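Local coordinates for protein AGR_L_2016p (Agrobacterium tumefaciens, PDB 2GVH) that probably hydrolyses acyl-CoA thioesters to free coenzyme A and a carboxylic acid, as a chain carrying two hotdog-type thioesterase regions, at residues G44-G49 / V109-E114; T50-M55 / E77-R82; R57-A62 / G127-V132; A62-G67 / N246-E251; M131-E136 / A141-P146. All coordinates share one frame; numbering follows the deposited sequence.

Contact 1. Residues G44-G49 / V109-E114; sequences GTLFGG and VEMVAE
The selenomethionine Met111 drives its terminal methyl into the corner formed by Leu46 and Phe47, where helix 40-46 gives way to a turn. Its side chain is stretched out along its whole length: CG lies anti to the backbone N (chi1 167°), and the torsions beyond it are also close to 180°. CE is thereby carried from the strand across to the turn. There CE of Met111 lies 3.6 Å from CD1 of Phe47, approaching the ring obliquely, and 3.8 Å from CD2 of Leu46. Two residues further along the strand, Ala113 points the same way and meets the ring differently, with its CB lying in the ring plane at the edge, 4.0 Å from CE1 of Phe47.

The Phe47 ring is also held by its own neighbour. Leu46 has CG anti to its backbone N (chi1 -166°), and this brings CD2 of Leu46 over the centre of one face of the Phe47 ring, 4.1 Å above the plane. His43 meets the ring as well, while Gln83 and Pro84 from a loop touch the Phe47 side chain.

Phe47 is the first residue to leave helical geometry, and Gly48 after it occupies the N-cap position of helix 49-67. The contact thus packs the turn that leads into this long helix on strand 104-115, in a hotdog fold, where the curved antiparallel sheet wraps round that helix.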
# COMPACT_ATOMS: atom_id res chain seq x y z
N GLY B 44 -3.56 11.55 -10.76
CA GLY B 44 -4.11 10.78 -11.87
C GLY B 44 -4.99 9.62 -11.46
O GLY B 44 -5.82 9.17 -12.25
N THR B 45 -4.80 9.12 -10.24
CA THR B 45 -5.58 8.00 -9.74
C THR B 45 -6.72 8.46 -8.87
O THR B 45 -7.80 7.88 -8.91
CB THR B 45 -4.73 7.00 -8.92
OG1 THR B 45 -4.01 7.69 -7.88
CG2 THR B 45 -3.78 6.23 -9.82
N LEU B 46 -6.48 9.50 -8.08
CA LEU B 46 -7.51 10.02 -7.21
C LEU B 46 -8.61 10.75 -7.99
O LEU B 46 -9.78 10.61 -7.68
CB LEU B 46 -6.91 10.93 -6.15
CG LEU B 46 -7.89 11.22 -5.03
CD1 LEU B 46 -7.28 10.92 -3.70
CD2 LEU B 46 -8.30 12.65 -5.12
N PHE B 47 -8.23 11.54 -8.98
CA PHE B 47 -9.23 12.08 -9.89
C PHE B 47 -9.33 11.07 -11.02
O PHE B 47 -8.88 11.27 -12.16
CB PHE B 47 -8.81 13.46 -10.36
CG PHE B 47 -8.65 14.44 -9.24
CD1 PHE B 47 -9.76 14.96 -8.60
CD2 PHE B 47 -7.38 14.85 -8.83
CE1 PHE B 47 -9.63 15.85 -7.57
CE2 PHE B 47 -7.23 15.76 -7.81
CZ PHE B 47 -8.37 16.26 -7.17
N GLY B 48 -9.91 9.94 -10.64
CA GLY B 48 -9.86 8.70 -11.42
C GLY B 48 -10.42 7.65 -10.49
O GLY B 48 -11.23 7.96 -9.59
N GLY B 49 -9.95 6.42 -10.69
CA GLY B 49 -10.55 5.25 -10.06
C GLY B 49 -10.42 5.24 -8.55
O GLY B 49 -11.33 4.82 -7.83
N VAL B 109 -22.85 10.53 -1.39
CA VAL B 109 -21.45 10.83 -1.17
C VAL B 109 -21.00 12.03 -1.99
O VAL B 109 -21.23 12.07 -3.20
CB VAL B 109 -20.57 9.63 -1.52
CG1 VAL B 109 -19.07 9.96 -1.39
CG2 VAL B 109 -20.93 8.48 -0.63
N GLU B 110 -20.37 12.98 -1.33
CA GLU B 110 -19.84 14.15 -2.01
C GLU B 110 -18.35 14.12 -1.93
O GLU B 110 -17.78 13.84 -0.88
CB GLU B 110 -20.37 15.44 -1.37
CG GLU B 110 -21.59 16.03 -2.03
N MSE B 111 -17.71 14.41 -3.06
CA MSE B 111 -16.26 14.50 -3.14
C MSE B 111 -15.81 15.94 -3.49
O MSE B 111 -15.94 16.43 -4.64
CB MSE B 111 -15.71 13.52 -4.17
CG MSE B 111 -14.24 13.78 -4.54
SE MSE B 111 -13.56 12.56 -5.95
CE MSE B 111 -11.84 13.30 -6.22
N VAL B 112 -15.28 16.63 -2.50
CA VAL B 112 -14.89 17.99 -2.71
C VAL B 112 -13.37 18.20 -2.62
O VAL B 112 -12.74 17.89 -1.63
CB VAL B 112 -15.57 18.89 -1.71
CG1 VAL B 112 -15.05 20.31 -1.87
CG2 VAL B 112 -17.11 18.82 -1.89
N ALA B 113 -12.80 18.78 -3.65
CA ALA B 113 -11.39 19.05 -3.62
C ALA B 113 -11.19 20.53 -3.44
O ALA B 113 -11.80 21.32 -4.15
CB ALA B 113 -10.76 18.57 -4.92
N GLU B 114 -10.34 20.91 -2.48
CA GLU B 114 -9.98 22.31 -2.27
C GLU B 114 -8.48 22.47 -2.43
O GLU B 114 -7.74 21.65 -1.90
CB GLU B 114 -10.40 22.74 -0.87
CG GLU B 114 -11.86 23.01 -0.75
CD GLU B 114 -12.32 23.31 0.68
OE1 GLU B 114 -11.55 23.92 1.48
OE2 GLU B 114 -13.48 22.95 1.00

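Contact 2. Residues T50-M55 / E77-R82; sequences TGLALM and ERIDFR
The Phe81 ring meets Leu52 at its edge and Met55 obliquely. CD2 of Leu52 lies in the ring plane, 3.9 Å from CE1 of Phe81, and CG of the same leucine approaches that atom equally closely. The selenium of Met55, a selenomethionine, stands 5.4 Å from the ring centroid and 56° off its normal, an oblique Met-aromatic contact; SE comes nearest to CZ of Phe81, at 4.3 Å. A second flat group, the Arg78 guanidinium, has OD2 of Asp80 in its plane at the edge, with NH1 of Arg78 2.9 Å from OD2 of Asp80 in a salt bridge whose hydrogen bonds are weak. The same arginine forms a further salt bridge through NH2 with Glu208 of the second subunit.

Here helix 49-67 of the hotdog fold packs on strand 71-80 and the residues just after it. This strand is outermost in the sheet of its own chain, but Ile79 and Asp80 pair antiparallel with a strand of the second subunit, which continues the sheet across the interface.

Ile79 faces the helix while Asp80 belongs to the opposite, exposed side. With CG1 anti to the carbonyl carbon (chi1 -63°), Ile79 extends CD1 to within 3.5 Å of CD2 of Leu52, the two side chains lying alongside each other, heading opposite ways. Leu52 also packs on Ile183 of the second subunit.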
# COMPACT_ATOMS: atom_id res chain seq x y z
N THR B 50 -9.29 5.73 -8.05
CA THR B 50 -9.09 5.74 -6.64
C THR B 50 -10.09 6.66 -6.00
O THR B 50 -10.67 6.32 -4.93
CB THR B 50 -7.66 6.12 -6.27
OG1 THR B 50 -6.77 5.18 -6.88
CG2 THR B 50 -7.45 6.05 -4.78
N GLY B 51 -10.31 7.81 -6.65
CA GLY B 51 -11.35 8.73 -6.20
C GLY B 51 -12.63 7.94 -5.99
O GLY B 51 -13.32 8.09 -4.96
N LEU B 52 -12.92 7.07 -6.95
CA LEU B 52 -14.12 6.25 -6.87
C LEU B 52 -14.09 5.36 -5.65
O LEU B 52 -15.02 5.36 -4.86
CB LEU B 52 -14.32 5.43 -8.13
CG LEU B 52 -15.08 6.24 -9.16
CD1 LEU B 52 -15.15 5.51 -10.48
CD2 LEU B 52 -16.46 6.54 -8.64
N ALA B 53 -13.01 4.59 -5.51
CA ALA B 53 -12.83 3.70 -4.36
C ALA B 53 -13.07 4.39 -3.00
O ALA B 53 -13.71 3.83 -2.12
CB ALA B 53 -11.43 3.06 -4.43
N LEU B 54 -12.59 5.62 -2.85
CA LEU B 54 -12.70 6.35 -1.60
C LEU B 54 -14.11 6.77 -1.37
O LEU B 54 -14.58 6.72 -0.22
CB LEU B 54 -11.79 7.57 -1.54
CG LEU B 54 -10.30 7.32 -1.37
CD1 LEU B 54 -9.53 8.55 -0.93
CD2 LEU B 54 -10.09 6.28 -0.37
N MSE B 55 -14.80 7.16 -2.43
CA MSE B 55 -16.22 7.42 -2.30
C MSE B 55 -16.96 6.18 -1.79
O MSE B 55 -17.83 6.28 -0.93
CB MSE B 55 -16.80 7.88 -3.62
CG MSE B 55 -16.24 9.20 -4.11
SE MSE B 55 -16.96 9.76 -5.88
CE MSE B 55 -18.64 10.44 -5.25
N GLU B 77 -24.66 4.50 -8.60
CA GLU B 77 -25.33 5.28 -9.64
C GLU B 77 -24.35 6.08 -10.44
O GLU B 77 -23.21 6.26 -10.00
CB GLU B 77 -26.43 6.17 -9.05
CG GLU B 77 -27.80 5.50 -9.15
CD GLU B 77 -28.92 6.26 -8.47
OE1 GLU B 77 -29.08 7.47 -8.75
OE2 GLU B 77 -29.66 5.65 -7.66
N ARG B 78 -24.75 6.56 -11.61
CA ARG B 78 -23.81 7.26 -12.50
C ARG B 78 -23.17 8.45 -11.83
O ARG B 78 -23.78 9.14 -11.00
CB ARG B 78 -24.46 7.69 -13.82
CG ARG B 78 -25.18 9.01 -13.76
CD ARG B 78 -25.73 9.44 -15.11
NE ARG B 78 -24.71 9.38 -16.17
CZ ARG B 78 -23.87 10.36 -16.49
NH1 ARG B 78 -23.88 11.51 -15.83
NH2 ARG B 78 -22.99 10.18 -17.47
N ILE B 79 -21.91 8.69 -12.20
CA ILE B 79 -21.14 9.77 -11.59
C ILE B 79 -20.46 10.60 -12.68
O ILE B 79 -19.87 10.04 -13.61
CB ILE B 79 -20.07 9.19 -10.62
CG1 ILE B 79 -20.72 8.46 -9.46
CG2 ILE B 79 -19.19 10.30 -10.05
CD1 ILE B 79 -19.79 7.53 -8.75
N ASP B 80 -20.55 11.93 -12.57
CA ASP B 80 -19.74 12.82 -13.42
C ASP B 80 -18.49 13.31 -12.71
O ASP B 80 -18.55 13.76 -11.58
CB ASP B 80 -20.55 14.03 -13.87
CG ASP B 80 -21.53 13.70 -14.96
OD1 ASP B 80 -21.13 13.21 -16.04
OD2 ASP B 80 -22.74 13.95 -14.74
N PHE B 81 -17.36 13.25 -13.40
CA PHE B 81 -16.09 13.68 -12.84
C PHE B 81 -15.54 14.88 -13.56
O PHE B 81 -15.62 14.95 -14.79
CB PHE B 81 -15.06 12.57 -12.99
CG PHE B 81 -14.91 11.75 -11.78
CD1 PHE B 81 -15.74 10.66 -11.57
CD2 PHE B 81 -13.92 12.05 -10.83
CE1 PHE B 81 -15.60 9.88 -10.42
CE2 PHE B 81 -13.76 11.27 -9.68
CZ PHE B 81 -14.60 10.20 -9.47
N ARG B 82 -14.96 15.80 -12.81
CA ARG B 82 -14.22 16.89 -13.43
C ARG B 82 -12.79 16.85 -12.98
O ARG B 82 -12.53 16.68 -11.81
CB ARG B 82 -14.86 18.25 -13.14
CG ARG B 82 -14.86 18.70 -11.70
CD ARG B 82 -15.25 20.20 -11.58
NE ARG B 82 -16.61 20.44 -12.02
CZ ARG B 82 -16.95 21.26 -13.01
NH1 ARG B 82 -16.02 21.94 -13.67
NH2 ARG B 82 -18.23 21.39 -13.34

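Contact 3. Residues R57-A62 / G127-V132; sequences RVAFIA and GIFHMV
Helix-on-sheet packing between wholly apolar groups joins Ala59 and Phe60, midway along helix 49-67, to Phe129 and Met131 on strand 121-133, an inner strand of the hotdog sheet. The short axes of segments 57-62 and 127-132 approach to 9.4 Å and run in the same general sense, 45° apart.

Ala59 stands where the helix faces the strand. Its CB points at the strand, lies 4.1 Å from CG of Phe129, obliquely to that ring, and is 4.4 Å from SE of Met131, a selenomethionine. Met131 is folded rather than extended: the chain bends at both chi2 (-53°) and chi3 (-74°), which curls the terminal methyl back toward the helix. CE of Met131 thus reaches the backbone, 3.8 Å from CA of Phe60, and is 4.0 Å from CB of the same residue, near the plane of the Phe60 ring at its edge. The ring itself goes on to an edge-to-face contact with Phe178 of the second subunit.

His130, between the two inward residues, faces the other side of the sheet, where its NE2 hydrogen-bonds OE2 of Glu77.

All four touching residues are buried, and carbon and selenium alone meet between the segments. Between these segments the attachment therefore rests on shape and the exclusion of water rather than on directional bonds.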
# COMPACT_ATOMS: atom_id res chain seq x y z
N ARG B 57 -15.55 3.68 -0.09
CA ARG B 57 -15.11 3.39 1.30
C ARG B 57 -15.91 4.20 2.35
O ARG B 57 -16.40 3.65 3.34
CB ARG B 57 -13.62 3.58 1.49
CG ARG B 57 -13.01 2.76 2.65
CD ARG B 57 -11.56 3.18 2.97
NE ARG B 57 -10.73 2.98 1.81
CZ ARG B 57 -9.66 3.69 1.50
NH1 ARG B 57 -9.23 4.68 2.26
NH2 ARG B 57 -9.00 3.39 0.39
N VAL B 58 -16.09 5.49 2.13
CA VAL B 58 -16.75 6.29 3.15
C VAL B 58 -18.25 6.00 3.16
O VAL B 58 -18.93 6.15 4.19
CB VAL B 58 -16.44 7.78 2.98
CG1 VAL B 58 -16.72 8.25 1.53
CG2 VAL B 58 -17.17 8.61 4.01
N ALA B 59 -18.77 5.56 2.03
CA ALA B 59 -20.13 5.08 1.95
C ALA B 59 -20.30 3.88 2.85
O ALA B 59 -21.22 3.84 3.69
CB ALA B 59 -20.47 4.73 0.57
N PHE B 60 -19.40 2.92 2.66
CA PHE B 60 -19.33 1.71 3.44
C PHE B 60 -19.34 1.99 4.95
O PHE B 60 -20.26 1.51 5.69
CB PHE B 60 -18.12 0.89 3.02
CG PHE B 60 -17.82 -0.25 3.94
CD1 PHE B 60 -18.50 -1.45 3.82
CD2 PHE B 60 -16.85 -0.13 4.92
CE1 PHE B 60 -18.22 -2.52 4.67
CE2 PHE B 60 -16.57 -1.20 5.78
CZ PHE B 60 -17.25 -2.39 5.64
N ILE B 61 -18.37 2.79 5.39
CA ILE B 61 -18.28 3.21 6.79
C ILE B 61 -19.62 3.80 7.27
O ILE B 61 -20.11 3.43 8.34
CB ILE B 61 -17.16 4.22 6.99
CG1 ILE B 61 -15.79 3.61 6.61
CG2 ILE B 61 -17.15 4.74 8.41
CD1 ILE B 61 -14.64 4.64 6.61
N ALA B 62 -20.18 4.72 6.50
CA ALA B 62 -21.43 5.36 6.90
C ALA B 62 -22.52 4.33 7.18
O ALA B 62 -23.08 4.30 8.28
CB ALA B 62 -21.90 6.35 5.87
N GLY B 127 -22.05 11.23 -5.65
CA GLY B 127 -22.39 9.85 -6.00
C GLY B 127 -23.48 9.28 -5.11
O GLY B 127 -23.65 9.70 -3.97
N ILE B 128 -24.20 8.30 -5.62
CA ILE B 128 -25.23 7.65 -4.83
C ILE B 128 -24.93 6.18 -4.78
O ILE B 128 -24.83 5.53 -5.81
CB ILE B 128 -26.63 7.89 -5.43
CG1 ILE B 128 -27.10 9.33 -5.19
CG2 ILE B 128 -27.62 6.94 -4.81
N PHE B 129 -24.81 5.65 -3.57
CA PHE B 129 -24.45 4.25 -3.37
C PHE B 129 -25.54 3.47 -2.72
O PHE B 129 -26.14 3.93 -1.76
CB PHE B 129 -23.20 4.15 -2.54
CG PHE B 129 -21.97 4.53 -3.27
CD1 PHE B 129 -21.62 5.87 -3.43
CD2 PHE B 129 -21.14 3.55 -3.80
CE1 PHE B 129 -20.43 6.23 -4.13
CE2 PHE B 129 -19.94 3.89 -4.51
CZ PHE B 129 -19.60 5.23 -4.68
N HIS B 130 -25.82 2.30 -3.26
CA HIS B 130 -26.82 1.45 -2.66
C HIS B 130 -26.16 0.30 -1.94
O HIS B 130 -25.70 -0.67 -2.58
CB HIS B 130 -27.80 0.94 -3.72
CG HIS B 130 -28.52 2.04 -4.44
ND1 HIS B 130 -29.75 2.52 -4.02
CD2 HIS B 130 -28.19 2.75 -5.55
CE1 HIS B 130 -30.14 3.48 -4.83
NE2 HIS B 130 -29.21 3.64 -5.77
N MSE B 131 -26.05 0.45 -0.62
CA MSE B 131 -25.48 -0.60 0.22
C MSE B 131 -26.60 -1.56 0.58
O MSE B 131 -27.74 -1.17 0.58
CB MSE B 131 -24.85 -0.05 1.48
CG MSE B 131 -23.97 1.17 1.26
SE MSE B 131 -22.61 0.91 -0.09
CE MSE B 131 -21.35 -0.25 0.88
N VAL B 132 -26.24 -2.81 0.84
CA VAL B 132 -27.16 -3.84 1.28
C VAL B 132 -26.50 -4.54 2.46
O VAL B 132 -25.28 -4.78 2.47
CB VAL B 132 -27.42 -4.86 0.17
CG1 VAL B 132 -28.21 -6.06 0.70
CG2 VAL B 132 -28.15 -4.22 -0.98

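Contact 4. Residues A62-G67 / N246-E251; sequences AATRFG and NLLTGE
Thr64, near the end of helix 49-67, meets Leu247 and Leu248 in the hairpin turn between strands 235-246 and 252-264, so that the two hotdog thioesterase regions of the chain touch here. Thr64 supplies a methyl group. With OG1 beside the backbone N (chi1 -45°), CG2 is left anti to it; CG2 of Thr64 lies 4.0 Å from CB of Leu247 and 3.8 Å from the carbonyl O of Leu247, and the threonine and leucine side chains lie nearly perpendicular. CD2 of Leu248, an exposed residue, adds a looser touch, 4.2 Å from CG2 of Thr64. The hydroxyl of Thr64 is used within its own helix, where OG1 bonds to O of Phe60.

Polar ties lie around this small patch. Arg68 donates from NH1 to O of Leu247, and Arg65 reaches Glu223 and Glu245 through salt bridges from NH2.

The turn is braced from within. Thr249 OG1 accepts from N of Glu251 in an ST turn, and the backbone N of Gly250 bonds to O of Asn246 at 2.7 Å. Asn246 also forms an Asx motif: its OD1 takes a weak bond from N of Leu248 and a straighter one from N of Thr249 at 3.1 Å, the latter donor tilted 27° out of the carbonyl plane.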
# COMPACT_ATOMS: atom_id res chain seq x y z
N ALA B 62 -20.18 4.72 6.50
CA ALA B 62 -21.43 5.36 6.90
C ALA B 62 -22.52 4.33 7.18
O ALA B 62 -23.08 4.30 8.28
CB ALA B 62 -21.90 6.35 5.87
N ALA B 63 -22.78 3.50 6.18
CA ALA B 63 -23.67 2.37 6.26
C ALA B 63 -23.45 1.52 7.49
O ALA B 63 -24.39 1.22 8.21
CB ALA B 63 -23.52 1.52 5.03
N THR B 64 -22.20 1.12 7.73
CA THR B 64 -21.90 0.19 8.81
C THR B 64 -22.18 0.83 10.16
O THR B 64 -22.65 0.19 11.09
CB THR B 64 -20.48 -0.32 8.74
OG1 THR B 64 -20.15 -0.69 7.38
CG2 THR B 64 -20.34 -1.54 9.65
N ARG B 65 -21.92 2.12 10.26
CA ARG B 65 -22.17 2.86 11.48
C ARG B 65 -23.64 2.95 11.72
O ARG B 65 -24.09 3.04 12.85
CB ARG B 65 -21.66 4.29 11.37
CG ARG B 65 -20.22 4.50 11.75
CD ARG B 65 -19.91 5.99 11.73
NE ARG B 65 -18.93 6.35 12.74
CZ ARG B 65 -18.19 7.46 12.73
NH1 ARG B 65 -18.30 8.36 11.76
NH2 ARG B 65 -17.32 7.66 13.71
N PHE B 66 -24.40 2.97 10.63
CA PHE B 66 -25.81 3.14 10.74
C PHE B 66 -26.46 1.85 11.20
O PHE B 66 -27.23 1.84 12.17
CB PHE B 66 -26.42 3.59 9.42
CG PHE B 66 -27.93 3.82 9.51
CD1 PHE B 66 -28.44 4.96 10.11
CD2 PHE B 66 -28.83 2.86 9.02
CE1 PHE B 66 -29.83 5.17 10.20
CE2 PHE B 66 -30.24 3.05 9.12
CZ PHE B 66 -30.73 4.20 9.71
N GLY B 67 -26.15 0.76 10.48
CA GLY B 67 -26.87 -0.51 10.71
C GLY B 67 -26.11 -1.48 11.58
O GLY B 67 -26.66 -2.50 11.94
N ASN B 246 -15.53 0.51 17.12
CA ASN B 246 -15.79 -0.81 16.58
C ASN B 246 -16.93 -0.69 15.61
O ASN B 246 -18.02 -0.24 15.98
CB ASN B 246 -16.15 -1.79 17.68
CG ASN B 246 -16.17 -3.22 17.19
OD1 ASN B 246 -17.10 -3.64 16.50
ND2 ASN B 246 -15.12 -3.97 17.52
N LEU B 247 -16.69 -1.10 14.37
CA LEU B 247 -17.68 -0.91 13.32
C LEU B 247 -19.02 -1.61 13.61
O LEU B 247 -20.07 -1.02 13.42
CB LEU B 247 -17.11 -1.31 11.97
CG LEU B 247 -16.38 -0.18 11.22
CD1 LEU B 247 -16.14 -0.58 9.77
CD2 LEU B 247 -17.14 1.17 11.27
N LEU B 248 -18.97 -2.84 14.09
CA LEU B 248 -20.18 -3.63 14.22
C LEU B 248 -20.90 -3.36 15.53
O LEU B 248 -22.12 -3.37 15.57
CB LEU B 248 -19.87 -5.12 14.06
CG LEU B 248 -19.26 -5.52 12.71
CD1 LEU B 248 -18.71 -6.96 12.71
CD2 LEU B 248 -20.25 -5.32 11.58
N THR B 249 -20.15 -3.09 16.60
CA THR B 249 -20.75 -2.89 17.92
C THR B 249 -20.99 -1.40 18.20
O THR B 249 -21.96 -1.05 18.87
CB THR B 249 -19.88 -3.48 19.08
OG1 THR B 249 -18.76 -2.62 19.35
CG2 THR B 249 -19.37 -4.89 18.74
N GLY B 250 -20.09 -0.55 17.70
CA GLY B 250 -20.18 0.90 17.93
C GLY B 250 -19.37 1.42 19.11
O GLY B 250 -19.43 2.60 19.47
N GLU B 251 -18.60 0.53 19.73
CA GLU B 251 -17.89 0.87 20.95
C GLU B 251 -16.75 1.86 20.63
O GLU B 251 -15.87 1.58 19.82
CB GLU B 251 -17.34 -0.41 21.59
CG GLU B 251 -17.08 -0.27 23.10
CD GLU B 251 -16.39 -1.50 23.72
OE1 GLU B 251 -16.00 -2.41 22.95
OE2 GLU B 251 -16.27 -1.51 24.97

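Contact 5. Residues M131-E136 / A141-P146; sequences MVAIPE and ASYVLP
Tyr143, Pro135 and Ala133 carry most of this contact, in which the chain leaving strand 121-133 of the hotdog sheet loops round and lies back along its own exit. The two arms run in opposite senses, with CA of Pro135 6.6 Å from CA of Tyr143, and they meet through side chains.

Tyr143 is the residue most covered. Its CG stands anti to the backbone N (chi1 172°), which lays the aromatic group back across the departing strand. Pro135 crosses it obliquely at the root: CG of the proline is 3.6 Å from CB of Tyr143, and CB of the proline is 3.8 Å from CG of Tyr143. Further out along the ring, CB of Ala133 comes to 3.9 Å from CE2 of Tyr143. Both residues approach the ring at a slant.

Ala133 and Pro135 point toward the returning arm, whereas Val132 and Ile134 turn away from it. Thr69, in the loop after helix 49-67, touches all three central residues. The phenol end is polar and finds its partner nearby, OH of Tyr143 bonding to the carbonyl O of Gly67 at the end of that helix. This bond ties the returning arm to the helix end as well.

Leu145, two residues beyond the tyrosine, adds a lighter touch. Its backbone pairs with Arg102 while its side chain bends in, bringing CD2 of Leu145 to 4.4 Å from CB of Ala133.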
# COMPACT_ATOMS: atom_id res chain seq x y z
N MSE B 131 -26.05 0.45 -0.62
CA MSE B 131 -25.48 -0.60 0.22
C MSE B 131 -26.60 -1.56 0.58
O MSE B 131 -27.74 -1.17 0.58
CB MSE B 131 -24.85 -0.05 1.48
CG MSE B 131 -23.97 1.17 1.26
SE MSE B 131 -22.61 0.91 -0.09
CE MSE B 131 -21.35 -0.25 0.88
N VAL B 132 -26.24 -2.81 0.84
CA VAL B 132 -27.16 -3.84 1.28
C VAL B 132 -26.50 -4.54 2.46
O VAL B 132 -25.28 -4.78 2.47
CB VAL B 132 -27.42 -4.86 0.17
CG1 VAL B 132 -28.21 -6.06 0.70
CG2 VAL B 132 -28.15 -4.22 -0.98
N ALA B 133 -27.32 -4.84 3.47
CA ALA B 133 -26.84 -5.45 4.70
C ALA B 133 -26.78 -6.95 4.49
O ALA B 133 -27.72 -7.53 3.97
CB ALA B 133 -27.79 -5.13 5.83
N ILE B 134 -25.68 -7.57 4.89
CA ILE B 134 -25.62 -9.04 4.95
C ILE B 134 -25.37 -9.44 6.39
O ILE B 134 -24.22 -9.64 6.80
CB ILE B 134 -24.50 -9.65 4.06
CG1 ILE B 134 -24.50 -9.04 2.64
CG2 ILE B 134 -24.60 -11.18 4.06
CD1 ILE B 134 -25.57 -9.54 1.74
N PRO B 135 -26.44 -9.54 7.18
CA PRO B 135 -26.28 -9.82 8.60
C PRO B 135 -25.83 -11.26 8.87
O PRO B 135 -26.22 -12.18 8.14
CB PRO B 135 -27.68 -9.58 9.17
CG PRO B 135 -28.60 -9.86 8.01
CD PRO B 135 -27.85 -9.40 6.79
N GLU B 136 -25.00 -11.42 9.90
CA GLU B 136 -24.53 -12.72 10.36
C GLU B 136 -25.14 -13.02 11.75
O GLU B 136 -25.69 -12.12 12.39
CB GLU B 136 -22.99 -12.73 10.41
N ALA B 141 -31.75 -14.03 10.34
CA ALA B 141 -32.97 -14.19 9.55
C ALA B 141 -33.98 -13.07 9.85
O ALA B 141 -34.98 -12.92 9.14
N SER B 142 -33.71 -12.27 10.88
CA SER B 142 -34.68 -11.27 11.33
C SER B 142 -34.04 -9.89 11.52
O SER B 142 -34.56 -9.03 12.23
CB SER B 142 -35.42 -11.74 12.61
N TYR B 143 -32.91 -9.67 10.86
CA TYR B 143 -32.27 -8.36 10.93
C TYR B 143 -33.07 -7.37 10.10
O TYR B 143 -33.44 -7.66 8.96
CB TYR B 143 -30.85 -8.40 10.38
CG TYR B 143 -30.29 -6.99 10.29
CD1 TYR B 143 -29.72 -6.39 11.40
CD2 TYR B 143 -30.43 -6.24 9.12
CE1 TYR B 143 -29.26 -5.10 11.36
CE2 TYR B 143 -29.97 -4.93 9.07
CZ TYR B 143 -29.38 -4.37 10.19
OH TYR B 143 -28.93 -3.08 10.19
N VAL B 144 -33.32 -6.18 10.63
CA VAL B 144 -33.71 -5.09 9.74
C VAL B 144 -32.84 -3.82 9.95
O VAL B 144 -32.20 -3.65 11.00
CB VAL B 144 -35.19 -4.70 9.86
CG1 VAL B 144 -36.09 -5.97 10.08
CG2 VAL B 144 -35.34 -3.67 10.95
N LEU B 145 -32.87 -2.90 8.99
CA LEU B 145 -32.25 -1.61 9.27
C LEU B 145 -33.23 -0.79 10.08
O LEU B 145 -34.42 -0.92 9.92
CB LEU B 145 -31.85 -0.81 8.01
CG LEU B 145 -31.19 -1.53 6.87
CD1 LEU B 145 -31.73 -0.87 5.61
CD2 LEU B 145 -29.70 -1.38 7.03
N PRO B 146 -32.69 0.10 10.93
CA PRO B 146 -33.52 1.00 11.72
C PRO B 146 -34.23 2.00 10.81
O PRO B 146 -33.69 2.35 9.76
CB PRO B 146 -32.50 1.72 12.62
CG PRO B 146 -31.17 1.50 12.00
CD PRO B 146 -31.24 0.26 11.18

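How the contacts relate
Contacts 2, 3 and 4 follow one another along helix 49-67, and contact 1 sits at its entry, where N of Thr50 is 2.7 Å from O of Thr45. Contacts 1 and 2 lie closest, their centres about 7 Å apart, with SE of Met111 packing on CE2 of Phe81. Contacts 2 and 3 lean on neighbouring strands, tied by Glu77 OE2 and His130 NE2 at 2.8 Å. At the far end contact 4 meets contact 5 through Tyr143 OH and Gly67 O, 2.9 Å apart, while contacts 1 and 5 are about 30 Å apart between centres. Contacts 1 to 3, and contact 5 at Ile134, also touch the second subunit; contact 4 instead joins the chain's two hotdog regions.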